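Local coordinates for protein polyketide synthase PksJ (Bacillus subtilis subsp. subtilis, PDB 4J1Q) that catalyses stereoselective alpha- and beta-ketoreduction with NADPH in the bacillaene polyketide assembly line, through its ketoreductase domain, at residues S64-A69 against L158-D163; V100-L103 against R107-I110. One frame throughout, in Å; residues are numbered along the deposited sequence.

Contact 1 of 2, residues S64-A69 against L158-D163; sequences SHMKDA and LKLKDD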
# COMPACT_ATOMS: atom_id res chain seq x y z
N SER A 64 -14.21 9.33 -28.63
CA SER A 64 -14.53 9.32 -30.05
C SER A 64 -14.01 8.04 -30.69
O SER A 64 -14.72 7.36 -31.44
CB SER A 64 -13.92 10.54 -30.75
OG SER A 64 -13.80 11.63 -29.86
N HIS A 65 -12.77 7.69 -30.34
CA HIS A 65 -12.11 6.55 -30.96
C HIS A 65 -12.60 5.24 -30.43
O HIS A 65 -12.49 4.22 -31.12
CB HIS A 65 -10.61 6.67 -30.81
CG HIS A 65 -9.98 7.64 -31.79
ND1 HIS A 65 -10.10 8.97 -31.66
CD2 HIS A 65 -9.26 7.41 -32.96
CE1 HIS A 65 -9.47 9.57 -32.68
NE2 HIS A 65 -8.94 8.62 -33.47
N MET A 66 -13.18 5.24 -29.24
CA MET A 66 -13.49 3.99 -28.54
C MET A 66 -14.96 3.85 -28.20
O MET A 66 -15.31 3.33 -27.15
CB MET A 66 -12.65 3.85 -27.25
CG MET A 66 -11.18 3.57 -27.50
SD MET A 66 -10.21 3.42 -26.00
CE MET A 66 -10.16 5.13 -25.45
N LYS A 67 -15.83 4.30 -29.09
CA LYS A 67 -17.23 4.48 -28.71
C LYS A 67 -17.93 3.17 -28.38
O LYS A 67 -19.06 3.16 -27.90
CB LYS A 67 -17.98 5.29 -29.77
CG LYS A 67 -17.50 6.73 -29.89
CD LYS A 67 -18.26 7.46 -30.98
CE LYS A 67 -17.68 8.84 -31.24
NZ LYS A 67 -18.21 9.42 -32.50
N ASP A 68 -17.21 2.06 -28.52
CA ASP A 68 -17.68 0.74 -28.09
C ASP A 68 -17.36 0.44 -26.60
O ASP A 68 -17.54 -0.69 -26.13
CB ASP A 68 -17.06 -0.34 -28.97
CG ASP A 68 -15.59 -0.06 -29.29
OD1 ASP A 68 -15.17 1.12 -29.16
OD2 ASP A 68 -14.85 -1.01 -29.61
N ALA A 69 -16.84 1.44 -25.90
CA ALA A 69 -16.50 1.30 -24.48
C ALA A 69 -17.11 2.48 -23.74
O ALA A 69 -17.16 3.59 -24.28
CB ALA A 69 -14.97 1.28 -24.29
N LEU A 158 -5.29 2.04 -29.97
CA LEU A 158 -4.80 0.72 -30.37
C LEU A 158 -4.12 -0.02 -29.21
O LEU A 158 -4.30 -1.22 -29.02
CB LEU A 158 -3.85 0.83 -31.58
CG LEU A 158 -4.46 1.36 -32.88
CD1 LEU A 158 -3.41 1.54 -33.97
CD2 LEU A 158 -5.57 0.45 -33.39
N LYS A 159 -3.36 0.72 -28.41
CA LYS A 159 -2.71 0.12 -27.25
C LYS A 159 -3.74 -0.43 -26.28
O LYS A 159 -3.66 -1.59 -25.86
CB LYS A 159 -1.82 1.13 -26.55
CG LYS A 159 -0.46 1.31 -27.20
CD LYS A 159 -0.07 2.77 -27.28
CE LYS A 159 1.11 2.95 -28.23
NZ LYS A 159 2.35 2.33 -27.71
N LEU A 160 -4.70 0.41 -25.92
CA LEU A 160 -5.73 -0.01 -24.98
C LEU A 160 -6.43 -1.23 -25.55
O LEU A 160 -6.58 -2.25 -24.85
CB LEU A 160 -6.75 1.11 -24.77
CG LEU A 160 -6.20 2.40 -24.16
CD1 LEU A 160 -7.33 3.39 -23.92
CD2 LEU A 160 -5.48 2.11 -22.86
N LYS A 161 -6.79 -1.14 -26.83
CA LYS A 161 -7.31 -2.27 -27.57
C LYS A 161 -6.34 -3.44 -27.56
O LYS A 161 -6.73 -4.58 -27.30
CB LYS A 161 -7.67 -1.87 -29.02
CG LYS A 161 -8.79 -0.86 -29.13
CD LYS A 161 -9.08 -0.47 -30.57
CE LYS A 161 -10.21 0.55 -30.64
NZ LYS A 161 -10.59 0.93 -32.02
N ASP A 162 -5.07 -3.16 -27.83
CA ASP A 162 -4.05 -4.22 -27.77
C ASP A 162 -3.83 -4.76 -26.33
O ASP A 162 -3.65 -5.97 -26.12
CB ASP A 162 -2.74 -3.73 -28.40
CG ASP A 162 -2.69 -3.94 -29.92
OD1 ASP A 162 -3.76 -3.88 -30.57
OD2 ASP A 162 -1.59 -4.20 -30.47
N ASP A 163 -3.89 -3.88 -25.34
CA ASP A 163 -3.76 -4.33 -23.94
C ASP A 163 -4.96 -5.17 -23.54
O ASP A 163 -4.80 -6.25 -22.93
CB ASP A 163 -3.59 -3.13 -23.00
CG ASP A 163 -2.22 -2.45 -23.17
OD1 ASP A 163 -1.21 -3.17 -23.32
OD2 ASP A 163 -2.15 -1.20 -23.13
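The helix layer on one face of a Rossmann-like parallel sheet is joined here by M66, the residue at which helix 56-65 gives way to a turn, and by L160 and K161 of helix 156-164. The apolar part of the contact is narrow: one methyl of L160 meets the end of M66. M66 SD lies 3.6 Å from L160 CD1, and M66 CE is 3.7 Å from the same methyl, so SD and CE both rest against this one branch of the leucine. The two side chains cross at about a right angle. M66 runs anti at chi2, which carries SD out to L160 CD1, and the bend at its last torsion (chi3 -72°) folds CE beside the same methyl.

K161 brings the polar end of the contact. Fully extended beyond CG, it reaches back across the gap until NZ stands 3.9 Å from H65 O, too far for a hydrogen bond. D68 OD2 stands 5.3 Å from K161 NZ, not in contact, so any attraction would be weak and long-range. The turn itself, of type I from M66 to A69, is closed by A69 N donating to M66 O at 2.7 Å.

Beneath the contact, M66 touches I49 of strand 46-52 and L160 touches I113 of strand 108-115, two adjacent parallel strands. Nearby, the imidazole of H65, bonded through ND1 to S61 O, lies nearly parallel to that of H157, while D163 binds R179 and Y174, tying helix 156-164 to the strands beyond.

Contact 2 of 2, residues V100-L103 against R107-I110; sequences VRKL and RIII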
# COMPACT_ATOMS: atom_id res chain seq x y z
N VAL A 100 -22.56 -5.49 -10.75
CA VAL A 100 -22.35 -6.78 -10.15
C VAL A 100 -23.16 -7.87 -10.84
O VAL A 100 -22.68 -8.99 -11.04
CB VAL A 100 -22.65 -6.75 -8.65
CG1 VAL A 100 -24.16 -6.78 -8.40
CG2 VAL A 100 -21.95 -7.92 -7.97
N ARG A 101 -24.40 -7.55 -11.20
CA ARG A 101 -25.25 -8.51 -11.89
C ARG A 101 -24.69 -8.85 -13.26
O ARG A 101 -24.70 -10.01 -13.66
CB ARG A 101 -26.68 -7.97 -12.00
CG ARG A 101 -27.75 -8.89 -11.42
CD ARG A 101 -28.88 -8.11 -10.75
NE ARG A 101 -28.38 -7.29 -9.65
CZ ARG A 101 -29.12 -6.48 -8.91
NH1 ARG A 101 -30.43 -6.39 -9.12
NH2 ARG A 101 -28.54 -5.76 -7.95
N LYS A 102 -24.15 -7.86 -13.96
CA LYS A 102 -23.50 -8.12 -15.25
C LYS A 102 -22.33 -9.10 -15.10
O LYS A 102 -22.26 -10.12 -15.80
CB LYS A 102 -23.00 -6.83 -15.87
CG LYS A 102 -24.10 -5.87 -16.29
CD LYS A 102 -23.49 -4.65 -16.96
CE LYS A 102 -24.55 -3.67 -17.44
NZ LYS A 102 -23.92 -2.45 -18.03
N LEU A 103 -21.41 -8.78 -14.20
CA LEU A 103 -20.24 -9.62 -13.99
C LEU A 103 -20.69 -11.06 -13.83
O LEU A 103 -20.03 -11.97 -14.29
CB LEU A 103 -19.47 -9.18 -12.75
CG LEU A 103 -18.79 -7.80 -12.84
CD1 LEU A 103 -18.07 -7.48 -11.55
CD2 LEU A 103 -17.83 -7.75 -14.02
N ARG A 107 -18.45 -11.33 -19.35
CA ARG A 107 -17.14 -10.75 -19.11
C ARG A 107 -17.06 -9.25 -19.28
O ARG A 107 -17.77 -8.63 -20.08
CB ARG A 107 -16.08 -11.41 -19.99
CG ARG A 107 -15.64 -12.76 -19.49
CD ARG A 107 -14.39 -13.20 -20.23
NE ARG A 107 -13.93 -14.52 -19.81
CZ ARG A 107 -13.13 -14.73 -18.77
NH1 ARG A 107 -12.63 -13.71 -18.08
NH2 ARG A 107 -12.79 -15.97 -18.44
N ILE A 108 -16.15 -8.65 -18.52
CA ILE A 108 -15.98 -7.24 -18.62
C ILE A 108 -14.54 -6.81 -18.41
O ILE A 108 -13.76 -7.52 -17.79
CB ILE A 108 -16.90 -6.51 -17.65
CG1 ILE A 108 -18.30 -7.15 -17.68
CG2 ILE A 108 -16.91 -5.02 -17.96
CD1 ILE A 108 -19.44 -6.23 -17.30
N ILE A 109 -14.19 -5.69 -19.02
CA ILE A 109 -12.86 -5.13 -18.95
C ILE A 109 -12.94 -3.69 -18.44
O ILE A 109 -13.74 -2.88 -18.94
CB ILE A 109 -12.15 -5.16 -20.32
CG1 ILE A 109 -10.70 -4.72 -20.15
CG2 ILE A 109 -12.86 -4.25 -21.32
CD1 ILE A 109 -9.76 -5.14 -21.27
N ILE A 110 -12.21 -3.42 -17.35
CA ILE A 110 -11.96 -2.05 -16.92
C ILE A 110 -10.49 -1.73 -17.07
O ILE A 110 -9.64 -2.51 -16.63
CB ILE A 110 -12.35 -1.81 -15.45
CG1 ILE A 110 -13.59 -2.61 -15.10
CG2 ILE A 110 -12.56 -0.33 -15.19
CD1 ILE A 110 -14.03 -2.41 -13.67
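I108, the first residue of strand 108-115, meets K102 and L103 of the short helix 100-105 that leads into it. This is a compact example of how a helix folds back on the strand that follows it after a brief connection. No hydrogen bond joins the two segments, so the contact rests on side-chain packing.

The apolar packing is carried by L103 against I108. A single methyl of the leucine, CD2, lies alongside the CG1-CD1 branch of the isoleucine: it is 3.7 Å from I108 CG1, 3.9 Å from I108 CB and 4.0 Å from I108 CD1. The methyl therefore sits beside the middle of the branch and does not touch its end alone, and the two side chains cross at about a right angle. The first torsion of I108 (chi1 -43°) sets CG1 beside its own backbone N, and the near-anti second torsion (chi2 -153°) carries CD1 on toward K102.

There CD1 finds a second aliphatic neighbour, lying 3.9 Å from K102 CB. Only the root of the lysine takes part; its chain then runs extended away from I108.

The charged interaction belongs to that far end, where K102 NZ forms a salt bridge with E46, at the start of strand 46-52. K99 NZ is also close, a like charge that the carboxylate may partly offset.

Backbone hydrogen bonds place I108 and I110 beside strand 140-147, through T141, and I109 beside strand 46-52, through E46 and I48. L103 also touches F137 and L140, while I108 touches T45 and E46, so the helix packs over the starts of strands 46-52, 108-115 and 140-147.

In the fold
Both contacts dress the same parallel sheet, and strand 108-115 connects them: contact 2 uses I108 at its start, whereas L160 of contact 1 rests on I113 further along. Because successive strand residues point alternately to the two faces, an even and an odd position are consistent with helices 100-105 and 156-164 flanking opposite faces. Their centres are about 17 Å apart, and their nearest atoms about 5 Å, without touching. Both lie well away from the chain's centre, at about 30 and 25 Å, in the part of the chain that precedes the NADPH-binding residues, all of which fall between 209 and 391. Both are consistent with packing in the N-terminal structural subdomain known from polyketide ketoreductases.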